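Local coordinates for techylectin-5A (PDB 1JC9), which serves horseshoe crab innate immunity as a lectin that agglutinates bacteria and human erythrocytes by recognising acetyl-group-containing substances, at residues A[107-112]-A[195-200]; A[137-142]-A[257-262]; A[208-213]-A[235-240]. All coordinates share one frame; numbering follows the deposited sequence.

Interaction 1: A[107-112]-A[195-200]. With CA (calcium ion), chain C.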
loop_
_atom_site.group_PDB
_atom_site.type_symbol
_atom_site.label_atom_id
_atom_site.label_comp_id
_atom_site.label_asym_id
_atom_site.label_seq_id
_atom_site.Cartn_x
_atom_site.Cartn_y
_atom_site.Cartn_z
ATOM N N LYS A 107 -0.649 -14.192 1.607
ATOM C CA LYS A 107 -1.290 -14.548 2.870
ATOM C C LYS A 107 -2.801 -14.373 2.855
ATOM O O LYS A 107 -3.340 -13.656 2.020
ATOM C CB LYS A 107 -0.703 -13.707 4.009
ATOM C CG LYS A 107 0.794 -13.886 4.232
ATOM C CD LYS A 107 1.209 -13.272 5.562
ATOM C CE LYS A 107 2.719 -13.290 5.760
ATOM N NZ LYS A 107 3.283 -14.655 5.584
ATOM N N PRO A 108 -3.506 -15.019 3.799
ATOM C CA PRO A 108 -4.966 -14.945 3.908
ATOM C C PRO A 108 -5.515 -13.664 4.534
ATOM O O PRO A 108 -4.766 -12.828 5.041
ATOM C CB PRO A 108 -5.305 -16.174 4.742
ATOM C CG PRO A 108 -4.148 -16.232 5.683
ATOM C CD PRO A 108 -2.966 -16.001 4.758
ATOM N N TRP A 109 -6.839 -13.542 4.494
ATOM C CA TRP A 109 -7.574 -12.395 5.019
ATOM C C TRP A 109 -7.156 -11.943 6.414
ATOM O O TRP A 109 -6.957 -10.748 6.653
ATOM C CB TRP A 109 -9.073 -12.711 5.008
ATOM C CG TRP A 109 -9.965 -11.559 5.371
ATOM C CD1 TRP A 109 -10.424 -11.233 6.617
ATOM C CD2 TRP A 109 -10.529 -10.598 4.471
ATOM N NE1 TRP A 109 -11.245 -10.133 6.546
ATOM C CE2 TRP A 109 -11.326 -9.723 5.242
ATOM C CE3 TRP A 109 -10.442 -10.394 3.087
ATOM C CZ2 TRP A 109 -12.033 -8.657 4.673
ATOM C CZ3 TRP A 109 -11.144 -9.337 2.522
ATOM C CH2 TRP A 109 -11.930 -8.483 3.315
ATOM N N LYS A 110 -7.025 -12.889 7.339
ATOM C CA LYS A 110 -6.644 -12.544 8.704
ATOM C C LYS A 110 -5.324 -11.777 8.781
ATOM O O LYS A 110 -5.198 -10.815 9.542
ATOM C CB LYS A 110 -6.544 -13.803 9.569
ATOM C CG LYS A 110 -6.164 -13.498 11.016
ATOM C CD LYS A 110 -6.125 -14.744 11.884
ATOM C CE LYS A 110 -5.777 -14.381 13.322
ATOM N NZ LYS A 110 -5.767 -15.572 14.212
ATOM N N ASN A 111 -4.339 -12.203 8.001
ATOM C CA ASN A 111 -3.038 -11.544 8.005
ATOM C C ASN A 111 -3.115 -10.131 7.439
ATOM O O ASN A 111 -2.484 -9.208 7.960
ATOM C CB ASN A 111 -2.030 -12.377 7.212
ATOM C CG ASN A 111 -1.680 -13.677 7.912
ATOM O OD1 ASN A 111 -1.065 -13.674 8.980
ATOM N ND2 ASN A 111 -2.079 -14.795 7.321
ATOM N N TYR A 112 -3.889 -9.959 6.373
ATOM C CA TYR A 112 -4.035 -8.643 5.772
ATOM C C TYR A 112 -4.859 -7.726 6.662
ATOM O O TYR A 112 -4.693 -6.506 6.640
ATOM C CB TYR A 112 -4.658 -8.769 4.382
ATOM C CG TYR A 112 -3.609 -8.931 3.308
ATOM C CD1 TYR A 112 -2.887 -7.830 2.853
ATOM C CD2 TYR A 112 -3.289 -10.188 2.798
ATOM C CE1 TYR A 112 -1.863 -7.971 1.916
ATOM C CE2 TYR A 112 -2.259 -10.343 1.855
ATOM C CZ TYR A 112 -1.553 -9.228 1.424
ATOM O OH TYR A 112 -0.523 -9.363 0.512
ATOM N N ILE A 195 -6.382 -14.693 -1.032
ATOM C CA ILE A 195 -6.423 -16.067 -1.507
ATOM C C ILE A 195 -7.588 -16.881 -0.959
ATOM O O ILE A 195 -8.070 -17.798 -1.623
ATOM C CB ILE A 195 -5.112 -16.801 -1.177
ATOM C CG1 ILE A 195 -4.849 -16.758 0.328
ATOM C CG2 ILE A 195 -3.962 -16.150 -1.928
ATOM C CD1 ILE A 195 -3.548 -17.419 0.732
ATOM N N ASP A 196 -8.050 -16.545 0.241
ATOM C CA ASP A 196 -9.151 -17.280 0.847
ATOM C C ASP A 196 -10.503 -16.569 0.775
ATOM O O ASP A 196 -11.503 -17.076 1.284
ATOM C CB ASP A 196 -8.809 -17.624 2.305
ATOM C CG ASP A 196 -8.633 -16.393 3.180
ATOM O OD1 ASP A 196 -8.055 -15.393 2.709
ATOM O OD2 ASP A 196 -9.056 -16.433 4.354
ATOM N N LYS A 197 -10.546 -15.400 0.140
ATOM C CA LYS A 197 -11.805 -14.672 0.023
ATOM C C LYS A 197 -11.917 -13.879 -1.271
ATOM O O LYS A 197 -11.327 -12.809 -1.409
ATOM C CB LYS A 197 -12.000 -13.745 1.228
ATOM C CG LYS A 197 -12.191 -14.497 2.532
ATOM C CD LYS A 197 -12.627 -13.590 3.657
ATOM C CE LYS A 197 -12.887 -14.388 4.927
ATOM N NZ LYS A 197 -13.281 -13.502 6.067
ATOM N N ASP A 198 -12.691 -14.419 -2.210
ATOM C CA ASP A 198 -12.918 -13.812 -3.518
ATOM C C ASP A 198 -14.033 -12.770 -3.479
ATOM O O ASP A 198 -15.213 -13.117 -3.406
ATOM C CB ASP A 198 -13.291 -14.893 -4.538
ATOM C CG ASP A 198 -13.413 -14.353 -5.952
ATOM O OD1 ASP A 198 -13.775 -13.169 -6.122
ATOM O OD2 ASP A 198 -13.164 -15.121 -6.903
ATOM N N HIS A 199 -13.657 -11.496 -3.545
ATOM C CA HIS A 199 -14.630 -10.413 -3.532
ATOM C C HIS A 199 -14.515 -9.568 -4.799
ATOM O O HIS A 199 -15.076 -8.474 -4.872
ATOM C CB HIS A 199 -14.404 -9.526 -2.304
ATOM C CG HIS A 199 -14.611 -10.232 -1.000
ATOM N ND1 HIS A 199 -13.773 -10.057 0.080
ATOM C CD2 HIS A 199 -15.571 -11.096 -0.593
ATOM C CE1 HIS A 199 -14.208 -10.782 1.096
ATOM N NE2 HIS A 199 -15.297 -11.421 0.713
ATOM N N ASP A 200 -13.792 -10.069 -5.797
ATOM C CA ASP A 200 -13.613 -9.317 -7.034
ATOM C C ASP A 200 -14.823 -9.426 -7.970
ATOM O O ASP A 200 -15.832 -10.046 -7.624
ATOM C CB ASP A 200 -12.328 -9.769 -7.745
ATOM C CG ASP A 200 -12.380 -11.216 -8.197
ATOM O OD1 ASP A 200 -11.433 -11.970 -7.882
ATOM O OD2 ASP A 200 -13.358 -11.598 -8.878
HETATM CA CA CA C . -14.069 -13.835 -8.586
HETATM O O HOH W 1 -4.129 -13.123 -0.348
HETATM O O HOH W 2 -8.139 -15.716 6.833
HETATM O O HOH W 3 -16.018 -12.759 -8.007
HETATM O O HOH W 4 -15.610 -15.914 -8.813
#
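Trp-109 and Asp-196 meet at the start of helix 109-114, where the calcium-binding loop of the fibrinogen-related domain comes up against it. Pro-108 holds the N-cap position, and the next amide, Trp-109 N, gives its hydrogen to Asp-196 OD1 at 2.8 Å (158°). It comes from the syn side of the carboxylate, 19° out of its plane. The negative charge beside a helix N-terminus is probably a favourable electrostatic match. The other carboxylate oxygen, OD2, reaches Lys-110 N through a water, and a second water links Lys-107 O with Ile-195 N, so two waters supplement the direct bond.

The indole carries most of the side-chain contact, while Ile-195 CD1 packs against Pro-108. The Trp-109 CG is anti to the backbone N (chi1 -173°), and the extended Lys-197 chain crosses the ring at about a right angle. Lys-197 CD lies 3.6 Å above one face, offset toward the rim, and NZ makes a cation-pi contact with the five-membered ring. The His-199 imidazole presents its edge to the six-membered ring in an offset edge-to-face pair. Glu-165 takes the Trp-109 NE1 hydrogen and His-199 ND1 bonds to Phe-192 O, which together pin both rings.

His-199 is flanked in the chain by two calcium ligands; His-202 and Thr-204 supply backbone oxygens and two waters complete the site. Asp-198 binds through both carboxylate oxygens, and Asp-200 OD2 lies 2.4 Å from the calcium ion. An Asx turn shapes the pair: Asp-200 N donates to Asp-198 OD1 at 3.1 Å, the same oxygen that lies 2.6 Å from the calcium ion.

Interaction 2: A[137-142]-A[257-262]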
loop_
_atom_site.group_PDB
_atom_site.type_symbol
_atom_site.label_atom_id
_atom_site.label_comp_id
_atom_site.label_asym_id
_atom_site.label_seq_id
_atom_site.Cartn_x
_atom_site.Cartn_y
_atom_site.Cartn_z
ATOM N N ARG A 137 -9.082 11.655 9.096
ATOM C CA ARG A 137 -9.089 12.895 8.330
ATOM C C ARG A 137 -8.801 12.611 6.869
ATOM O O ARG A 137 -8.682 11.449 6.480
ATOM C CB ARG A 137 -8.132 13.946 8.902
ATOM C CG ARG A 137 -6.662 13.614 9.015
ATOM C CD ARG A 137 -5.985 14.931 9.353
ATOM N NE ARG A 137 -4.568 14.856 9.681
ATOM C CZ ARG A 137 -4.088 14.530 10.877
ATOM N NH1 ARG A 137 -4.916 14.231 11.873
ATOM N NH2 ARG A 137 -2.774 14.550 11.083
ATOM N N ASN A 138 -8.708 13.655 6.052
ATOM C CA ASN A 138 -8.487 13.455 4.623
ATOM C C ASN A 138 -7.024 13.296 4.223
ATOM O O ASN A 138 -6.200 14.179 4.445
ATOM C CB ASN A 138 -9.142 14.597 3.840
ATOM C CG ASN A 138 -9.271 14.289 2.363
ATOM O OD1 ASN A 138 -9.489 13.143 1.973
ATOM N ND2 ASN A 138 -9.156 15.316 1.532
ATOM N N TYR A 139 -6.715 12.152 3.620
ATOM C CA TYR A 139 -5.357 11.840 3.192
ATOM C C TYR A 139 -5.209 11.619 1.699
ATOM O O TYR A 139 -6.172 11.315 0.997
ATOM C CB TYR A 139 -4.852 10.557 3.869
ATOM C CG TYR A 139 -4.571 10.662 5.342
ATOM C CD1 TYR A 139 -5.591 10.533 6.282
ATOM C CD2 TYR A 139 -3.278 10.897 5.798
ATOM C CE1 TYR A 139 -5.324 10.637 7.648
ATOM C CE2 TYR A 139 -3.000 11.007 7.151
ATOM C CZ TYR A 139 -4.024 10.877 8.071
ATOM O OH TYR A 139 -3.734 10.997 9.405
ATOM N N MET A 140 -3.978 11.778 1.226
ATOM C CA MET A 140 -3.655 11.500 -0.163
ATOM C C MET A 140 -2.660 10.351 -0.040
ATOM O O MET A 140 -1.965 10.238 0.975
ATOM C CB MET A 140 -3.001 12.703 -0.856
ATOM C CG MET A 140 -1.694 13.183 -0.250
ATOM S SD MET A 140 -0.903 14.440 -1.298
ATOM C CE MET A 140 -2.216 15.642 -1.437
ATOM N N ILE A 141 -2.611 9.478 -1.035
ATOM C CA ILE A 141 -1.676 8.368 -0.986
ATOM C C ILE A 141 -0.631 8.558 -2.072
ATOM O O ILE A 141 -0.938 9.001 -3.175
ATOM C CB ILE A 141 -2.388 6.995 -1.176
ATOM C CG1 ILE A 141 -1.353 5.868 -1.141
ATOM C CG2 ILE A 141 -3.149 6.962 -2.491
ATOM C CD1 ILE A 141 -1.958 4.482 -1.130
ATOM N N ARG A 142 0.615 8.247 -1.745
ATOM C CA ARG A 142 1.689 8.369 -2.715
ATOM C C ARG A 142 2.354 7.016 -2.935
ATOM O O ARG A 142 2.630 6.295 -1.978
ATOM C CB ARG A 142 2.733 9.387 -2.235
ATOM C CG ARG A 142 3.978 9.438 -3.110
ATOM C CD ARG A 142 4.953 10.555 -2.710
ATOM N NE ARG A 142 6.216 10.395 -3.429
ATOM C CZ ARG A 142 6.752 11.305 -4.234
ATOM N NH1 ARG A 142 6.144 12.466 -4.432
ATOM N NH2 ARG A 142 7.892 11.042 -4.857
ATOM N N MET A 257 4.071 2.475 -0.329
ATOM C CA MET A 257 2.785 3.153 -0.347
ATOM C C MET A 257 2.801 3.955 0.951
ATOM O O MET A 257 3.103 3.414 2.015
ATOM C CB MET A 257 1.645 2.132 -0.358
ATOM C CG MET A 257 1.580 1.325 -1.655
ATOM S SD MET A 257 0.506 -0.122 -1.562
ATOM C CE MET A 257 -1.092 0.662 -1.319
ATOM N N LYS A 258 2.505 5.248 0.865
ATOM C CA LYS A 258 2.535 6.107 2.042
ATOM C C LYS A 258 1.470 7.193 1.966
ATOM O O LYS A 258 1.114 7.650 0.875
ATOM C CB LYS A 258 3.925 6.737 2.164
ATOM C CG LYS A 258 4.334 7.533 0.923
ATOM C CD LYS A 258 5.827 7.854 0.887
ATOM C CE LYS A 258 6.649 6.611 0.610
ATOM N NZ LYS A 258 8.090 6.927 0.412
ATOM N N ILE A 259 0.974 7.615 3.129
ATOM C CA ILE A 259 -0.062 8.638 3.176
ATOM C C ILE A 259 0.339 9.892 3.950
ATOM O O ILE A 259 1.201 9.850 4.827
ATOM C CB ILE A 259 -1.388 8.042 3.745
ATOM C CG1 ILE A 259 -1.164 7.379 5.106
ATOM C CG2 ILE A 259 -1.908 6.964 2.805
ATOM C CD1 ILE A 259 -0.947 8.328 6.235
ATOM N N ARG A 260 -0.279 11.015 3.596
ATOM C CA ARG A 260 -0.019 12.307 4.236
ATOM C C ARG A 260 -1.291 13.134 4.104
ATOM O O ARG A 260 -1.973 13.063 3.085
ATOM C CB ARG A 260 1.139 13.031 3.537
ATOM C CG ARG A 260 1.565 14.331 4.206
ATOM C CD ARG A 260 2.881 14.857 3.638
ATOM N NE ARG A 260 2.737 15.465 2.319
ATOM C CZ ARG A 260 3.754 15.965 1.621
ATOM N NH1 ARG A 260 4.985 15.924 2.117
ATOM N NH2 ARG A 260 3.543 16.514 0.431
ATOM N N PRO A 261 -1.630 13.929 5.130
ATOM C CA PRO A 261 -2.849 14.739 5.046
ATOM C C PRO A 261 -2.845 15.675 3.840
ATOM O O PRO A 261 -1.809 16.233 3.481
ATOM C CB PRO A 261 -2.850 15.507 6.370
ATOM C CG PRO A 261 -2.112 14.594 7.296
ATOM C CD PRO A 261 -0.964 14.117 6.429
ATOM N N VAL A 262 -4.007 15.834 3.216
ATOM C CA VAL A 262 -4.140 16.716 2.066
ATOM C C VAL A 262 -3.799 18.154 2.470
ATOM O O VAL A 262 -3.200 18.897 1.697
ATOM C CB VAL A 262 -5.583 16.683 1.504
ATOM C CG1 VAL A 262 -5.736 17.706 0.392
ATOM C CG2 VAL A 262 -5.904 15.295 0.979
#
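Met-140 and Arg-260 form a hydrogen-bonded antiparallel pair joining strand 139-146 to strand 250-261 in the central sheet of the fibrinogen-related domain. Arg-142 and Lys-258 form the next such pair, and Met-140 N to Arg-260 O (3.0 Å) and Arg-142 N to Lys-258 O (2.7 Å) are both nearly straight. Past the regular ladder, Val-262 N still reaches Asn-138 O at 3.0 Å. Between the bonded pairs, Ile-141 and Ile-259 approach as a non-hydrogen-bonded pair, with Ile-259 CA against Met-140 O.

The dense side is apolar. Ile-259 CD1 touches Tyr-139 at CD2 and CE2, 3.5 Å from each, brought there by two folded torsions (chi1 55°, chi2 73°). The Tyr-139 side chain lies beside Pro-261, pointing the same way, with CE2 3.7 Å from Pro-261 CG. Further along, Ile-141 CB rests on Ile-259 CG2, and Ile-141 CD1 meets Met-257 CE at 3.9 Å. Phe-160 and Tyr-157 of strand 152-162 pack on this core.

The face bearing Met-140, Arg-142, Lys-258 and Arg-260 is more polar, with Met-140 and Arg-142 partly exposed, though Trp-89 of strand 89-95 packs on the arginine and lysine chains. Among its cross-strand side-chain contacts is the aliphatic Arg-142 CB on Lys-258 CG, 4.0 Å apart, while the charged ends spread to partners elsewhere: Arg-142 to Asp-144, Lys-258 to Glu-256, Asp-81 and Asp-144, Arg-260 to Asp-85 and Gly-87 O. At the strand end, Tyr-139 OH lies 3.8 Å above the centre of the Arg-137 guanidinium, both groups bonding Asp-48, and Pro-261 borders the guanidinium edge.

Backbone bonds and hydrophobic packing thus hold the strands together, while the acids probably offset the like charges gathered on the polar face.

Interaction 3: A[208-213]-A[235-240]. With NAG (2-acetamido-2-deoxy-beta-D-glucopyranose), chain B.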
loop_
_atom_site.group_PDB
_atom_site.type_symbol
_atom_site.label_atom_id
_atom_site.label_comp_id
_atom_site.label_asym_id
_atom_site.label_seq_id
_atom_site.Cartn_x
_atom_site.Cartn_y
_atom_site.Cartn_z
ATOM N N GLN A 208 -5.938 -15.671 -6.237
ATOM C CA GLN A 208 -5.212 -16.925 -6.379
ATOM C C GLN A 208 -4.374 -16.941 -7.652
ATOM O O GLN A 208 -3.324 -17.576 -7.703
ATOM C CB GLN A 208 -6.178 -18.111 -6.367
ATOM C CG GLN A 208 -6.842 -18.316 -5.012
ATOM C CD GLN A 208 -7.546 -19.656 -4.893
ATOM O OE1 GLN A 208 -8.121 -19.976 -3.849
ATOM N NE2 GLN A 208 -7.499 -20.451 -5.960
ATOM N N THR A 209 -4.832 -16.225 -8.671
ATOM C CA THR A 209 -4.110 -16.162 -9.934
ATOM C C THR A 209 -2.939 -15.189 -9.858
ATOM O O THR A 209 -1.836 -15.508 -10.297
ATOM C CB THR A 209 -5.031 -15.710 -11.092
ATOM O OG1 THR A 209 -6.157 -16.591 -11.182
ATOM C CG2 THR A 209 -4.271 -15.731 -12.421
ATOM N N TYR A 210 -3.183 -14.012 -9.286
ATOM C CA TYR A 210 -2.154 -12.984 -9.191
ATOM C C TYR A 210 -1.404 -12.872 -7.865
ATOM O O TYR A 210 -0.611 -11.951 -7.653
ATOM C CB TYR A 210 -2.756 -11.663 -9.657
ATOM C CG TYR A 210 -3.238 -11.816 -11.084
ATOM C CD1 TYR A 210 -2.329 -12.055 -12.118
ATOM C CD2 TYR A 210 -4.597 -11.830 -11.392
ATOM C CE1 TYR A 210 -2.758 -12.315 -13.416
ATOM C CE2 TYR A 210 -5.036 -12.088 -12.693
ATOM C CZ TYR A 210 -4.108 -12.333 -13.696
ATOM O OH TYR A 210 -4.526 -12.609 -14.979
ATOM N N LYS A 211 -1.675 -13.825 -6.979
ATOM C CA LYS A 211 -0.965 -13.980 -5.711
ATOM C C LYS A 211 -0.925 -12.945 -4.589
ATOM O O LYS A 211 -0.085 -13.060 -3.696
ATOM C CB LYS A 211 0.480 -14.365 -6.043
ATOM C CG LYS A 211 0.594 -15.527 -7.018
ATOM C CD LYS A 211 -0.040 -16.784 -6.443
ATOM C CE LYS A 211 0.163 -17.993 -7.348
ATOM N NZ LYS A 211 -0.615 -17.884 -8.611
ATOM N N GLY A 212 -1.797 -11.949 -4.591
ATOM C CA GLY A 212 -1.725 -10.989 -3.506
ATOM C C GLY A 212 -3.044 -10.667 -2.837
ATOM O O GLY A 212 -4.069 -11.276 -3.133
ATOM N N GLY A 213 -2.991 -9.726 -1.901
ATOM C CA GLY A 213 -4.176 -9.250 -1.219
ATOM C C GLY A 213 -4.296 -7.865 -1.825
ATOM O O GLY A 213 -3.415 -7.026 -1.623
ATOM N N SER A 235 6.157 -15.399 -16.476
ATOM C CA SER A 235 4.811 -15.607 -15.951
ATOM C C SER A 235 4.019 -14.331 -16.200
ATOM O O SER A 235 4.597 -13.247 -16.326
ATOM C CB SER A 235 4.849 -15.933 -14.454
ATOM O OG SER A 235 5.540 -14.936 -13.722
ATOM N N TYR A 236 2.699 -14.457 -16.264
ATOM C CA TYR A 236 1.850 -13.310 -16.548
ATOM C C TYR A 236 1.314 -12.507 -15.361
ATOM O O TYR A 236 0.531 -13.006 -14.557
ATOM C CB TYR A 236 0.670 -13.752 -17.420
ATOM C CG TYR A 236 -0.286 -12.637 -17.778
ATOM C CD1 TYR A 236 0.103 -11.598 -18.618
ATOM C CD2 TYR A 236 -1.583 -12.615 -17.264
ATOM C CE1 TYR A 236 -0.774 -10.559 -18.941
ATOM C CE2 TYR A 236 -2.470 -11.582 -17.580
ATOM C CZ TYR A 236 -2.058 -10.559 -18.417
ATOM O OH TYR A 236 -2.929 -9.536 -18.728
ATOM N N ALA A 237 1.758 -11.257 -15.278
ATOM C CA ALA A 237 1.312 -10.298 -14.273
ATOM C C ALA A 237 1.183 -10.743 -12.816
ATOM O O ALA A 237 0.391 -10.168 -12.069
ATOM C CB ALA A 237 -0.014 -9.704 -14.733
ATOM N N ASP A 238 1.958 -11.733 -12.387
ATOM C CA ASP A 238 1.835 -12.183 -11.005
ATOM C C ASP A 238 2.908 -11.658 -10.057
ATOM O O ASP A 238 3.019 -12.117 -8.925
ATOM C CB ASP A 238 1.758 -13.714 -10.951
ATOM C CG ASP A 238 2.914 -14.390 -11.655
ATOM O OD1 ASP A 238 3.633 -13.719 -12.425
ATOM O OD2 ASP A 238 3.092 -15.607 -11.441
ATOM N N GLY A 239 3.690 -10.689 -10.527
ATOM C CA GLY A 239 4.721 -10.085 -9.697
ATOM C C GLY A 239 4.266 -8.694 -9.267
ATOM O O GLY A 239 3.082 -8.378 -9.397
ATOM N N ILE A 240 5.191 -7.875 -8.757
ATOM C CA ILE A 240 4.894 -6.503 -8.312
ATOM C C ILE A 240 4.767 -5.622 -9.557
ATOM O O ILE A 240 5.723 -4.958 -9.952
ATOM C CB ILE A 240 6.048 -5.923 -7.437
ATOM C CG1 ILE A 240 6.443 -6.914 -6.337
ATOM C CG2 ILE A 240 5.631 -4.586 -6.828
ATOM C CD1 ILE A 240 5.314 -7.349 -5.477
HETATM C C1 NAG B . -6.330 -6.781 -18.265
HETATM C C2 NAG B . -6.374 -8.209 -17.543
HETATM C C3 NAG B . -6.777 -9.290 -18.618
HETATM C C4 NAG B . -8.168 -8.920 -19.080
HETATM C C5 NAG B . -8.111 -7.488 -19.724
HETATM C C6 NAG B . -9.492 -7.022 -20.194
HETATM C C7 NAG B . -4.937 -8.562 -15.633
HETATM C C8 NAG B . -3.617 -8.872 -14.996
HETATM N N2 NAG B . -5.037 -8.518 -17.010
HETATM O O1 NAG B . -5.965 -5.690 -17.362
HETATM O O3 NAG B . -6.842 -10.590 -18.033
HETATM O O4 NAG B . -8.630 -9.893 -20.084
HETATM O O5 NAG B . -7.642 -6.464 -18.792
HETATM O O6 NAG B . -9.226 -5.694 -20.745
HETATM O O7 NAG B . -5.914 -8.352 -14.874
HETATM O O HOH W 5 1.363 -17.503 -10.173
#
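Tyr-210 meets Tyr-236 and Ala-237 in a van der Waals contact without a direct hydrogen bond, where the C-terminal part of helix 206-210 faces the loop between strand 231-232 and helix 243-246. Together the three residues line the pocket for the N-acetyl group of the bound sugar.

The phenol of Tyr-210 is the central piece. Its OH lies at the edge of the Tyr-236 ring, 3.5 Å from CE2, and its CE1 stands 4.0 Å from Ala-237 CB. The carbonyl oxygen of Tyr-236 lies in the plane of the Tyr-210 ring at its edge, while Ala-237 O approaches CD1 at 3.3 Å. Ala-237 CB sits over the centre of the Tyr-236 ring.

The sugar's acetyl methyl, NAG C8, enters over one face of Tyr-210, 3.7 Å from CZ, and touches Ala-237 CB at the same distance. The amide is read separately: NAG N2 donates to Tyr-236 OH at 2.9 Å (163°). Tyr-248 OH, Cys-219 N, His-220 N and Arg-186 NH2 also hydrogen-bond the sugar. Edge-to-face rings of His-220 and Tyr-248 back Tyr-210 and Tyr-236 respectively, and His-220 NE2 bonds Ala-237 O, a link that ties the loop to another pocket residue.

Away from the sugar, Lys-211 leaves the helix with positive phi (62°) and folds its amine back onto Gln-208 O at 2.9 Å. A water joins NZ to Asp-238 OD2, bridging opposite charges, while Ser-235 OG donates to the syn lone pair of Asp-238 OD1 at 2.6 Å.

A methyl held among aromatic rings and an alanine, with a tyrosine hydroxyl accepting from the amide nitrogen, forms part of the acetyl-recognition site of this fibrinogen-related lectin.

Overall arrangement
All three contacts belong to one fibrinogen-related domain but divide it by role. Interactions 1 and 3 are neighbours, their centres about 14 Å apart, and they touch where Tyr-112 OH comes within 3.5 Å of Gly-213 N. Helix 206-210 follows the calcium loop directly, and metal and sugar sites lie on the same side of the domain: NAG O7 is 11.7 Å from the calcium ion. The side chain of Thr-209 in interaction 3 is about 9 Å from that ion. Interaction 2 lies across the chain's centre, its centre about 24 Å from that of interaction 1 and 26 Å from that of interaction 3, joining sheet strands away from both sites.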